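Local coordinates for protein YCGM (PDB 1NR9), which is of unknown function but belongs to the FAH family, whose mixed beta-sheet fold here carries a magnesium ion held by acidic side chains, at residues 72-77 with 192-197; 145-150 with 163-168; 98-103 with 131-136; 18-23 with 186-191; 67-72 with 102-107. One frame throughout, in Å; residues are numbered along the deposited sequence.

Interaction 1. Residues 72-77 with 192-197; sequences EVELAV and TGTPDG. With MG (magnesium ion), chain E.
One wall of the magnesium site is formed by Glu72 and the strand 73-77 that follows it, with the loop 192-197 lying alongside, Thr194 meeting Val73 and Gly193 meeting Glu74. Thr194 OG1 donates to Val73 O at 2.6 Å, 20° from the carbonyl plane. With OG1 anti to the backbone N (chi1 -168°), the hydroxyl faces the strand and CG2 lies across the end of Glu72, 3.8 Å from Glu72 CD. Gln160 NE2 also bonds to that hydroxyl. Glu74, extended beyond CG, brings OE1 to Gly193 N at 2.9 Å, the N-H coming from above the carboxylate plane. Farther along, Thr192 N donates to Leu75 O at 3.1 Å. A water ties Leu75 N, Thr192 OG1 and Gly193 O together, accepting from Leu75 N at 2.9 Å. On the apolar flank Val73 CG1 sits 3.9 Å from Pro195 CD. Glu72 OE2 binds magnesium at 2.4 Å, with Asp103 and a water as further ligands, while Glu72 OE1 forms a salt bridge with Lys124. A loop folded back beside the strand that carries a metal-binding glutamate is consistent with the metal site of the FAH fold.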
# COMPACT_ATOMS: atom_id res chain seq x y z
N GLU A 72 -6.87 16.38 5.22
CA GLU A 72 -6.09 17.00 4.18
C GLU A 72 -6.96 16.95 2.94
O GLU A 72 -7.11 15.90 2.33
CB GLU A 72 -4.80 16.21 3.89
CG GLU A 72 -3.74 16.22 4.99
CD GLU A 72 -2.42 15.62 4.51
OE1 GLU A 72 -1.46 15.53 5.32
OE2 GLU A 72 -2.33 15.23 3.32
N VAL A 73 -7.57 18.07 2.57
CA VAL A 73 -8.38 18.06 1.35
C VAL A 73 -7.37 18.00 0.22
O VAL A 73 -6.31 18.64 0.30
CB VAL A 73 -9.27 19.33 1.21
CG1 VAL A 73 -8.41 20.56 1.05
CG2 VAL A 73 -10.22 19.16 0.02
N GLU A 74 -7.66 17.22 -0.81
CA GLU A 74 -6.74 17.09 -1.93
C GLU A 74 -7.49 16.78 -3.23
O GLU A 74 -8.61 16.25 -3.22
CB GLU A 74 -5.72 15.96 -1.66
CG GLU A 74 -4.96 16.04 -0.30
CD GLU A 74 -3.73 15.12 -0.23
OE1 GLU A 74 -3.36 14.53 -1.26
OE2 GLU A 74 -3.11 15.00 0.87
N LEU A 75 -6.87 17.14 -4.35
CA LEU A 75 -7.43 16.87 -5.67
C LEU A 75 -7.11 15.41 -6.03
O LEU A 75 -5.95 14.99 -5.99
CB LEU A 75 -6.81 17.79 -6.72
CG LEU A 75 -7.34 17.48 -8.13
CD1 LEU A 75 -8.83 17.79 -8.19
CD2 LEU A 75 -6.58 18.28 -9.17
N ALA A 76 -8.14 14.66 -6.39
CA ALA A 76 -8.00 13.25 -6.74
C ALA A 76 -8.11 13.03 -8.22
O ALA A 76 -9.10 13.43 -8.86
CB ALA A 76 -9.06 12.43 -6.02
N VAL A 77 -7.10 12.37 -8.78
CA VAL A 77 -7.07 12.07 -10.21
C VAL A 77 -7.30 10.57 -10.35
O VAL A 77 -6.62 9.77 -9.70
CB VAL A 77 -5.70 12.46 -10.83
CG1 VAL A 77 -5.74 12.27 -12.34
CG2 VAL A 77 -5.36 13.89 -10.48
N THR A 192 -3.07 14.43 -5.02
CA THR A 192 -2.03 15.39 -5.36
C THR A 192 -1.54 16.37 -4.30
O THR A 192 -1.01 17.42 -4.65
CB THR A 192 -2.46 16.19 -6.59
OG1 THR A 192 -3.64 16.95 -6.27
CG2 THR A 192 -2.78 15.26 -7.74
N GLY A 193 -1.69 16.06 -3.02
CA GLY A 193 -1.20 16.97 -2.00
C GLY A 193 -2.28 17.84 -1.41
O GLY A 193 -3.40 17.88 -1.91
N THR A 194 -1.96 18.54 -0.33
CA THR A 194 -2.97 19.38 0.31
C THR A 194 -2.47 20.79 0.55
O THR A 194 -1.27 21.01 0.73
CB THR A 194 -3.42 18.80 1.67
OG1 THR A 194 -4.60 19.48 2.12
CG2 THR A 194 -2.33 18.98 2.71
N PRO A 195 -3.38 21.76 0.57
CA PRO A 195 -2.98 23.15 0.81
C PRO A 195 -2.68 23.32 2.30
O PRO A 195 -2.75 22.36 3.08
CB PRO A 195 -4.20 23.95 0.38
CG PRO A 195 -4.95 23.03 -0.55
CD PRO A 195 -4.79 21.70 0.13
N ASP A 196 -2.35 24.54 2.68
CA ASP A 196 -2.04 24.88 4.06
C ASP A 196 -3.35 24.84 4.87
O ASP A 196 -4.44 25.00 4.30
CB ASP A 196 -1.43 26.29 4.10
CG ASP A 196 -0.82 26.63 5.44
OD1 ASP A 196 -1.55 26.66 6.45
OD2 ASP A 196 0.40 26.89 5.48
N GLY A 197 -3.24 24.61 6.18
CA GLY A 197 -4.42 24.57 7.02
C GLY A 197 -4.86 23.22 7.56
O GLY A 197 -5.95 23.10 8.12
MG MG E . -0.37 14.36 2.26
O HOH W 1 -4.41 18.62 -4.43
O HOH W 2 -1.51 13.45 0.19

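Interaction 2. Residues 145-150 with 163-168; sequences PQNTTL and TTADMI
Gln146 reaches across to Thr164 by a bent path. Its CB points away from residues 163-168; CG stands anti to the backbone N (chi1 -163°), and a turn at chi2 (60°) carries the amide back over Thr164. CD lies 4.2 Å from Thr164 CG2, a loose touch. At the tip, NE2 donates to Thr164 O at 3.0 Å; this oxygen lies in the amide plane of Gln146, yet NE2 stands 51° out of the carbonyl plane. Met167 N, within the turn, reaches the same oxygen from the opposite face. NE2 also passes 3.8 Å from SE of Met167, a selenomethionine, and OE1 accepts from Ile171 N, so both ends of the amide are held.

Thr148 O is gripped twice by Thr164, through N at 2.6 Å and through OG1 at 2.8 Å, while the Thr148 and Thr164 side chains lie side by side and point the same way. Thr148 OG1 itself is bonded to Asp212. Near the surface Asn147 OD1 lies 3.5 Å from Ala165 CB. Thr149 and Thr163 form an antiparallel non-hydrogen-bonded pair.

The contact thus closes the open end of the hairpin of strands 149-154 and 157-163, where the chain turns through the 3-10 segment 164-166 toward helix 171-178; Pro145 packs on Tyr98 and Ile171, and Met167 on Leu174.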
# COMPACT_ATOMS: atom_id res chain seq x y z
N PRO A 145 -7.87 21.88 -14.30
CA PRO A 145 -7.49 21.10 -13.13
C PRO A 145 -6.28 21.73 -12.45
O PRO A 145 -6.26 21.87 -11.23
CB PRO A 145 -7.16 19.74 -13.72
CG PRO A 145 -8.13 19.64 -14.86
CD PRO A 145 -8.05 21.01 -15.48
N GLN A 146 -5.30 22.14 -13.24
CA GLN A 146 -4.09 22.73 -12.67
C GLN A 146 -4.33 24.07 -12.01
O GLN A 146 -3.43 24.64 -11.38
CB GLN A 146 -3.01 22.88 -13.74
CG GLN A 146 -1.64 23.10 -13.13
CD GLN A 146 -1.22 21.93 -12.24
OE1 GLN A 146 -0.94 20.83 -12.74
NE2 GLN A 146 -1.20 22.15 -10.93
N ASN A 147 -5.55 24.57 -12.15
CA ASN A 147 -5.92 25.84 -11.54
C ASN A 147 -7.35 25.76 -11.00
O ASN A 147 -8.23 26.54 -11.36
CB ASN A 147 -5.79 26.97 -12.56
CG ASN A 147 -5.96 28.34 -11.92
OD1 ASN A 147 -5.44 28.61 -10.83
ND2 ASN A 147 -6.68 29.22 -12.61
N THR A 148 -7.54 24.78 -10.12
CA THR A 148 -8.81 24.50 -9.48
C THR A 148 -8.79 24.85 -7.99
O THR A 148 -7.76 24.74 -7.32
CB THR A 148 -9.19 23.01 -9.68
OG1 THR A 148 -9.71 22.83 -11.00
CG2 THR A 148 -10.22 22.56 -8.66
N THR A 149 -9.95 25.28 -7.49
CA THR A 149 -10.14 25.67 -6.10
C THR A 149 -10.41 24.49 -5.17
O THR A 149 -11.26 23.65 -5.45
CB THR A 149 -11.31 26.67 -6.01
OG1 THR A 149 -10.79 28.00 -6.11
CG2 THR A 149 -12.10 26.51 -4.71
N LEU A 150 -9.68 24.44 -4.05
CA LEU A 150 -9.84 23.38 -3.05
C LEU A 150 -10.12 23.99 -1.68
O LEU A 150 -9.37 24.85 -1.21
CB LEU A 150 -8.58 22.52 -2.96
CG LEU A 150 -8.20 21.63 -4.14
CD1 LEU A 150 -6.90 20.92 -3.83
CD2 LEU A 150 -9.33 20.63 -4.42
N THR A 163 -5.53 26.85 -4.27
CA THR A 163 -5.81 26.55 -5.67
C THR A 163 -4.78 25.53 -6.18
O THR A 163 -3.69 25.38 -5.62
CB THR A 163 -5.72 27.81 -6.55
OG1 THR A 163 -6.04 27.48 -7.91
CG2 THR A 163 -4.33 28.40 -6.51
N THR A 164 -5.14 24.82 -7.24
CA THR A 164 -4.25 23.82 -7.79
C THR A 164 -2.98 24.43 -8.37
O THR A 164 -1.97 23.75 -8.55
CB THR A 164 -4.96 23.06 -8.87
OG1 THR A 164 -6.23 22.64 -8.37
CG2 THR A 164 -4.16 21.84 -9.27
N ALA A 165 -3.02 25.73 -8.65
CA ALA A 165 -1.86 26.41 -9.19
C ALA A 165 -0.71 26.47 -8.18
O ALA A 165 0.44 26.70 -8.55
CB ALA A 165 -2.26 27.81 -9.63
N ASP A 166 -1.00 26.27 -6.89
CA ASP A 166 0.03 26.33 -5.86
C ASP A 166 0.77 25.01 -5.64
O ASP A 166 1.52 24.86 -4.67
CB ASP A 166 -0.55 26.79 -4.52
CG ASP A 166 -1.15 28.18 -4.59
OD1 ASP A 166 -0.49 29.09 -5.15
OD2 ASP A 166 -2.28 28.37 -4.08
N MSE A 167 0.54 24.04 -6.52
CA MSE A 167 1.20 22.74 -6.43
C MSE A 167 2.66 22.89 -6.84
O MSE A 167 2.96 23.60 -7.79
CB MSE A 167 0.53 21.77 -7.38
CG MSE A 167 -0.16 20.59 -6.74
SE MSE A 167 -1.00 19.52 -8.13
CE MSE A 167 0.09 17.94 -8.06
N ILE A 168 3.57 22.23 -6.13
CA ILE A 168 4.98 22.31 -6.50
C ILE A 168 5.20 21.50 -7.77
O ILE A 168 5.66 22.03 -8.79
CB ILE A 168 5.89 21.76 -5.40
CG1 ILE A 168 5.63 22.50 -4.10
CG2 ILE A 168 7.35 21.89 -5.81
CD1 ILE A 168 5.67 24.00 -4.26

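Interaction 3. Residues 98-103 with 131-136; sequences YGVALD and PLSGFI. With MG (magnesium ion), chain E.
Residues 98-103 and 131-136 run antiparallel, Tyr98 forming a hydrogen-bonded pair with Ile136 and Ala101 a single bridge with Leu132, but the register slips by one residue between them. Ile136 N to Tyr98 O is 2.7 Å and Ser133 N to Val100 O 2.8 Å. Where the ladder breaks, a side chain steps in: Ser133 OG, set between its own backbone N and carbonyl carbon (chi1 70°), takes the N-H of Val100 at 2.7 Å in a nearly straight bond (168°). Ser133 CB also rests 3.5 Å from Val100 CG2. Gly99, with no side chain, lets the chains close up here, its CA 3.6 Å from Gly134 O. The Phe135 ring turns its edge to the opposite backbone, CD2 lying 3.5 Å from Tyr98 C. Toward the metal, Leu102 CB packs at 3.8 Å on Pro131 CD, and just beyond the strand Asp103 OD2 binds magnesium at 2.5 Å. Strand 95-102 lies between strands 130-137 and 69-79, bonded to the latter through Gly99 with Ala76 and Ala101 with Glu74. Val100 and Ile136 pack on Phe211 of strand 206-211, whereas Leu132 and Phe135 rest on Val189 of strand 189-191.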
# COMPACT_ATOMS: atom_id res chain seq x y z
N TYR A 98 -11.62 13.71 -12.28
CA TYR A 98 -11.16 14.42 -11.09
C TYR A 98 -12.28 14.48 -10.06
O TYR A 98 -13.46 14.56 -10.42
CB TYR A 98 -10.73 15.84 -11.46
CG TYR A 98 -9.79 15.92 -12.64
CD1 TYR A 98 -8.41 16.01 -12.45
CD2 TYR A 98 -10.28 15.92 -13.95
CE1 TYR A 98 -7.54 16.11 -13.53
CE2 TYR A 98 -9.42 16.01 -15.04
CZ TYR A 98 -8.06 16.11 -14.82
OH TYR A 98 -7.22 16.21 -15.90
N GLY A 99 -11.87 14.44 -8.78
CA GLY A 99 -12.77 14.49 -7.64
C GLY A 99 -11.98 14.95 -6.42
O GLY A 99 -10.81 15.34 -6.56
N VAL A 100 -12.59 14.93 -5.24
CA VAL A 100 -11.88 15.35 -4.02
C VAL A 100 -11.76 14.27 -2.97
O VAL A 100 -12.63 13.41 -2.82
CB VAL A 100 -12.56 16.53 -3.31
CG1 VAL A 100 -12.14 17.80 -3.96
CG2 VAL A 100 -14.06 16.36 -3.33
N ALA A 101 -10.68 14.35 -2.20
CA ALA A 101 -10.44 13.37 -1.16
C ALA A 101 -9.88 14.01 0.09
O ALA A 101 -9.50 15.18 0.12
CB ALA A 101 -9.48 12.31 -1.66
N LEU A 102 -9.86 13.20 1.15
CA LEU A 102 -9.30 13.62 2.41
C LEU A 102 -8.21 12.61 2.64
O LEU A 102 -8.46 11.41 2.71
CB LEU A 102 -10.33 13.53 3.53
CG LEU A 102 -11.45 14.57 3.57
CD1 LEU A 102 -12.16 14.48 4.92
CD2 LEU A 102 -10.87 15.96 3.37
N ASP A 103 -6.98 13.10 2.72
CA ASP A 103 -5.84 12.25 2.98
C ASP A 103 -5.81 12.21 4.50
O ASP A 103 -5.02 12.89 5.15
CB ASP A 103 -4.58 12.88 2.39
CG ASP A 103 -3.30 12.16 2.78
OD1 ASP A 103 -3.36 10.96 3.16
OD2 ASP A 103 -2.23 12.80 2.69
N PRO A 131 -11.47 9.04 2.44
CA PRO A 131 -12.85 9.22 1.99
C PRO A 131 -12.67 9.84 0.63
O PRO A 131 -11.72 10.58 0.41
CB PRO A 131 -13.42 10.22 3.00
CG PRO A 131 -12.56 10.02 4.22
CD PRO A 131 -11.19 9.84 3.64
N LEU A 132 -13.57 9.57 -0.30
CA LEU A 132 -13.37 10.11 -1.63
C LEU A 132 -14.71 10.45 -2.26
O LEU A 132 -15.69 9.74 -2.05
CB LEU A 132 -12.64 9.04 -2.45
CG LEU A 132 -12.01 9.29 -3.81
CD1 LEU A 132 -10.92 10.37 -3.69
CD2 LEU A 132 -11.41 7.97 -4.32
N SER A 133 -14.75 11.55 -3.00
CA SER A 133 -15.97 11.98 -3.66
C SER A 133 -16.12 11.23 -4.98
O SER A 133 -15.30 10.36 -5.30
CB SER A 133 -15.93 13.49 -3.94
OG SER A 133 -14.98 13.81 -4.95
N GLY A 134 -17.19 11.54 -5.71
CA GLY A 134 -17.40 10.91 -7.00
C GLY A 134 -16.44 11.60 -7.94
O GLY A 134 -15.81 12.58 -7.55
N PHE A 135 -16.33 11.12 -9.18
CA PHE A 135 -15.42 11.72 -10.14
C PHE A 135 -16.10 12.41 -11.29
O PHE A 135 -17.19 12.03 -11.72
CB PHE A 135 -14.47 10.68 -10.72
CG PHE A 135 -13.41 10.22 -9.78
CD1 PHE A 135 -13.54 9.01 -9.11
CD2 PHE A 135 -12.28 11.01 -9.56
CE1 PHE A 135 -12.54 8.58 -8.22
CE2 PHE A 135 -11.29 10.60 -8.68
CZ PHE A 135 -11.41 9.38 -8.01
N ILE A 136 -15.45 13.44 -11.80
CA ILE A 136 -15.97 14.19 -12.93
C ILE A 136 -15.09 13.80 -14.12
O ILE A 136 -13.86 13.99 -14.09
CB ILE A 136 -15.89 15.69 -12.66
CG1 ILE A 136 -16.93 16.08 -11.62
CG2 ILE A 136 -16.10 16.47 -13.94
CD1 ILE A 136 -16.74 17.47 -11.08
MG MG E . -0.37 14.36 2.26
O HOH W 2 -1.51 13.45 0.19

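Interaction 4. Residues 18-23 with 186-191; sequences VSKVVC and AGDVVL
Val21 to Cys23 pair with Val189 to Leu191 as parallel neighbours in the mixed sheet of the FAH fold, their short axes 4.7 Å apart and inclined by 22°. The backbone bonds follow the parallel pattern, with Val189 N giving to Lys20 O, Val22 N to Val189 O and Leu191 N to Val22 O.

At Lys20 and Asp188 the bonding becomes ionic. The carboxylate of Asp188 engages Lys20 with both oxygens: OD1 accepts from the backbone N at 2.9 Å on its anti side but tilted out of the carboxylate plane, in a nearly straight bond (165°), while OD2 forms a salt bridge with Lys20 NZ at 2.9 Å, met from above the carboxylate plane. Lys20 CG lies between the backbone N and the carbonyl carbon (chi1 65°), beside the carboxylate, and the final bend of the chain at chi4 turns NZ onto OD2. Thr183 O is a second partner of NZ, and Lys185 N of OD2. A water fills the seam next to them, accepting from Ser19 N at 2.8 Å and donating to Gly187 O and Lys20 O. At this end Ser19 and Lys20 also pack against Glu50 and Thr51 of the second subunit.

Apolar contact occupies the face carrying Val21, Cys23, Val189 and Leu191. Val21 CG1 touches Val189 CG1 at 4.0 Å and Leu191 CG at 3.8 Å, and Cys23 SG lies 3.7 Å from both CG and CD1 of Leu191.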
# COMPACT_ATOMS: atom_id res chain seq x y z
N VAL A 18 -11.13 -0.99 -8.29
CA VAL A 18 -10.63 -0.25 -7.16
C VAL A 18 -9.33 -0.98 -6.89
O VAL A 18 -9.24 -2.17 -7.18
CB VAL A 18 -11.54 -0.38 -5.93
CG1 VAL A 18 -10.87 0.24 -4.72
CG2 VAL A 18 -12.86 0.33 -6.20
N SER A 19 -8.33 -0.29 -6.36
CA SER A 19 -7.07 -0.96 -6.08
C SER A 19 -6.23 -0.18 -5.10
O SER A 19 -6.31 -0.40 -3.90
CB SER A 19 -6.29 -1.18 -7.38
OG SER A 19 -5.24 -2.11 -7.17
N LYS A 20 -5.41 0.73 -5.61
CA LYS A 20 -4.56 1.52 -4.73
C LYS A 20 -4.68 3.02 -4.97
O LYS A 20 -5.24 3.48 -5.96
CB LYS A 20 -3.10 1.11 -4.88
CG LYS A 20 -2.51 1.39 -6.24
CD LYS A 20 -0.99 1.17 -6.21
CE LYS A 20 -0.37 1.36 -7.58
NZ LYS A 20 -0.89 0.35 -8.55
N VAL A 21 -4.13 3.77 -4.03
CA VAL A 21 -4.12 5.22 -4.11
C VAL A 21 -2.67 5.66 -3.86
O VAL A 21 -2.10 5.36 -2.80
CB VAL A 21 -5.04 5.84 -3.04
CG1 VAL A 21 -5.29 7.31 -3.34
CG2 VAL A 21 -6.35 5.08 -3.00
N VAL A 22 -2.07 6.32 -4.84
CA VAL A 22 -0.69 6.77 -4.67
C VAL A 22 -0.76 8.22 -4.22
O VAL A 22 -1.53 9.00 -4.78
CB VAL A 22 0.11 6.66 -5.99
CG1 VAL A 22 1.59 7.01 -5.73
CG2 VAL A 22 -0.01 5.23 -6.54
N CYS A 23 0.02 8.57 -3.21
CA CYS A 23 -0.05 9.93 -2.69
C CYS A 23 1.28 10.64 -2.60
O CYS A 23 2.34 10.01 -2.42
CB CYS A 23 -0.69 9.91 -1.30
SG CYS A 23 -2.24 8.98 -1.20
N ALA A 186 -5.43 1.13 -14.48
CA ALA A 186 -6.69 1.87 -14.56
C ALA A 186 -7.50 1.51 -13.32
O ALA A 186 -7.47 0.37 -12.85
CB ALA A 186 -7.45 1.47 -15.82
N GLY A 187 -8.21 2.49 -12.77
CA GLY A 187 -9.00 2.24 -11.58
C GLY A 187 -8.29 2.80 -10.37
O GLY A 187 -8.92 3.04 -9.35
N ASP A 188 -6.98 3.00 -10.47
CA ASP A 188 -6.20 3.56 -9.36
C ASP A 188 -6.48 5.04 -9.22
O ASP A 188 -6.87 5.70 -10.18
CB ASP A 188 -4.69 3.39 -9.57
CG ASP A 188 -4.19 1.99 -9.25
OD1 ASP A 188 -4.82 1.30 -8.42
OD2 ASP A 188 -3.16 1.59 -9.83
N VAL A 189 -6.25 5.57 -8.03
CA VAL A 189 -6.48 6.97 -7.77
C VAL A 189 -5.17 7.61 -7.33
O VAL A 189 -4.31 6.94 -6.76
CB VAL A 189 -7.54 7.15 -6.66
CG1 VAL A 189 -7.65 8.62 -6.25
CG2 VAL A 189 -8.89 6.63 -7.17
N VAL A 190 -5.03 8.90 -7.62
CA VAL A 190 -3.83 9.65 -7.25
C VAL A 190 -4.16 10.93 -6.45
O VAL A 190 -4.89 11.80 -6.94
CB VAL A 190 -3.05 10.07 -8.52
CG1 VAL A 190 -1.86 10.94 -8.14
CG2 VAL A 190 -2.61 8.85 -9.28
N LEU A 191 -3.65 11.03 -5.23
CA LEU A 191 -3.88 12.23 -4.41
C LEU A 191 -2.74 13.19 -4.69
O LEU A 191 -1.58 12.82 -4.58
CB LEU A 191 -3.92 11.89 -2.91
CG LEU A 191 -5.05 10.98 -2.43
CD1 LEU A 191 -5.20 11.14 -0.91
CD2 LEU A 191 -6.34 11.35 -3.15
O HOH W 3 -8.08 2.43 -6.84

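Interaction 5. Residues 67-72 with 102-107; sequences GSVHHE and LDLTLR. With MG (magnesium ion), chain E.
Asp103 places CG anti to its backbone N (chi1 172°), and Glu72 keeps CG beside its own N (chi1 -69°) with the chain extended beyond; the two side chains therefore run side by side and point the same way. Their carboxylates stand almost perpendicular, 89° apart, with Glu72 OE2 and Asp103 OD2 meeting at the magnesium ion. The backbone fixes the pair: Asp103 N donates to Glu72 O at 2.8 Å, and Asp103 is the centre of an inverse gamma turn. Farther along, His70 and Thr105 form an isolated antiparallel hydrogen-bonded pair, His70 N to Thr105 O 2.8 Å and Thr105 N to His70 O 3.2 Å.

Thr105 CG2 lies 3.7 Å from Glu72 OE1. Arg107, poorly ordered, lies over one face of the His70 ring, too tightly in the model for its detail to be trusted, and NH1 makes a long, weak salt bridge to Glu72 OE1 at 3.6 Å. Val69 CG2 and Leu106 CD2 meet at 3.6 Å, their side chains aligned.

Lys124, already paired with Glu72, also bonds to Asp103 OD2, and Lys48 forms a salt bridge with Asp103 OD1. Two acidic groups this close would be expected to repel; the metal and the surrounding lysines probably offset this and hold the carboxylates with their planes perpendicular.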
# COMPACT_ATOMS: atom_id res chain seq x y z
N GLY A 67 -4.70 8.49 18.74
CA GLY A 67 -4.26 9.87 18.73
C GLY A 67 -5.09 10.68 17.76
O GLY A 67 -6.00 10.15 17.12
N SER A 68 -4.77 11.96 17.62
CA SER A 68 -5.53 12.84 16.72
C SER A 68 -5.52 12.37 15.27
O SER A 68 -4.59 11.71 14.81
CB SER A 68 -5.00 14.27 16.78
OG SER A 68 -3.74 14.36 16.13
N VAL A 69 -6.58 12.74 14.56
CA VAL A 69 -6.77 12.38 13.17
C VAL A 69 -6.90 13.68 12.39
O VAL A 69 -7.81 14.45 12.64
CB VAL A 69 -8.07 11.54 13.00
CG1 VAL A 69 -8.28 11.13 11.56
CG2 VAL A 69 -7.99 10.31 13.90
N HIS A 70 -5.99 13.92 11.44
CA HIS A 70 -6.04 15.15 10.65
C HIS A 70 -6.69 15.00 9.29
O HIS A 70 -6.78 13.91 8.74
CB HIS A 70 -4.65 15.74 10.48
CG HIS A 70 -4.13 16.40 11.71
ND1 HIS A 70 -3.04 17.25 11.70
CD2 HIS A 70 -4.52 16.31 13.00
CE1 HIS A 70 -2.78 17.65 12.93
NE2 HIS A 70 -3.67 17.10 13.74
N HIS A 71 -7.16 16.13 8.75
CA HIS A 71 -7.80 16.14 7.45
C HIS A 71 -6.90 16.87 6.46
O HIS A 71 -6.22 17.83 6.81
CB HIS A 71 -9.16 16.86 7.52
CG HIS A 71 -9.07 18.25 8.05
ND1 HIS A 71 -9.40 18.57 9.35
CD2 HIS A 71 -8.64 19.40 7.48
CE1 HIS A 71 -9.17 19.86 9.56
NE2 HIS A 71 -8.71 20.38 8.44
N GLU A 72 -6.87 16.38 5.22
CA GLU A 72 -6.09 17.00 4.18
C GLU A 72 -6.96 16.95 2.94
O GLU A 72 -7.11 15.90 2.33
CB GLU A 72 -4.80 16.21 3.89
CG GLU A 72 -3.74 16.22 4.99
CD GLU A 72 -2.42 15.62 4.51
OE1 GLU A 72 -1.46 15.53 5.32
OE2 GLU A 72 -2.33 15.23 3.32
N LEU A 102 -9.86 13.20 1.15
CA LEU A 102 -9.30 13.62 2.41
C LEU A 102 -8.21 12.61 2.64
O LEU A 102 -8.46 11.41 2.71
CB LEU A 102 -10.33 13.53 3.53
CG LEU A 102 -11.45 14.57 3.57
CD1 LEU A 102 -12.16 14.48 4.92
CD2 LEU A 102 -10.87 15.96 3.37
N ASP A 103 -6.98 13.10 2.72
CA ASP A 103 -5.84 12.25 2.98
C ASP A 103 -5.81 12.21 4.50
O ASP A 103 -5.02 12.89 5.15
CB ASP A 103 -4.58 12.88 2.39
CG ASP A 103 -3.30 12.16 2.78
OD1 ASP A 103 -3.36 10.96 3.16
OD2 ASP A 103 -2.23 12.80 2.69
N LEU A 104 -6.74 11.45 5.05
CA LEU A 104 -6.86 11.29 6.49
C LEU A 104 -5.57 10.70 7.02
O LEU A 104 -5.08 9.70 6.49
CB LEU A 104 -8.02 10.35 6.79
CG LEU A 104 -9.30 11.00 7.30
CD1 LEU A 104 -9.49 12.38 6.68
CD2 LEU A 104 -10.47 10.07 6.98
N THR A 105 -5.02 11.31 8.06
CA THR A 105 -3.77 10.83 8.63
C THR A 105 -3.70 10.89 10.15
O THR A 105 -4.25 11.80 10.77
CB THR A 105 -2.56 11.61 8.03
OG1 THR A 105 -1.57 11.82 9.04
CG2 THR A 105 -3.00 12.94 7.45
N LEU A 106 -3.04 9.90 10.74
CA LEU A 106 -2.85 9.84 12.19
C LEU A 106 -1.53 10.55 12.55
O LEU A 106 -0.48 9.90 12.67
CB LEU A 106 -2.78 8.37 12.64
CG LEU A 106 -4.08 7.56 12.56
CD1 LEU A 106 -3.81 6.11 12.97
CD2 LEU A 106 -5.13 8.17 13.49
N ARG A 107 -1.59 11.88 12.73
CA ARG A 107 -0.41 12.70 13.02
C ARG A 107 0.46 12.22 14.16
O ARG A 107 1.67 12.09 14.00
CB ARG A 107 -0.79 14.15 13.28
CG ARG A 107 -1.58 14.81 12.17
CD ARG A 107 -0.94 14.70 10.78
NE ARG A 107 0.27 15.50 10.61
CZ ARG A 107 0.90 15.64 9.44
NH1 ARG A 107 0.42 15.05 8.35
NH2 ARG A 107 2.00 16.37 9.36
MG MG E . -0.37 14.36 2.26
O HOH W 2 -1.51 13.45 0.19

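How the interactions relate
Interactions 1, 3, 4 and 5 are buried contacts on the mixed sheet, interaction 2 only partly buried. Strand 69-79 lies between 95-102 and 189-191, with Ala76 N near Gly99 O and Val77 O near Val190 N, both at 2.8 Å. Interaction 5 continues the pairing of strands 69-79 and 95-102 past the end of the latter, adding metal binding and ion pairs to a few backbone bonds. Interactions 1 and 5 share Glu72, 3 and 5 share Leu102 and Asp103, and all three reach the magnesium ion. Interaction 4 joins strands by main-chain bonds and aliphatic packing, with a salt bridge at the margin. Interaction 2 relies on threonine and amide groups and touches interaction 1 through Met167 and Leu150.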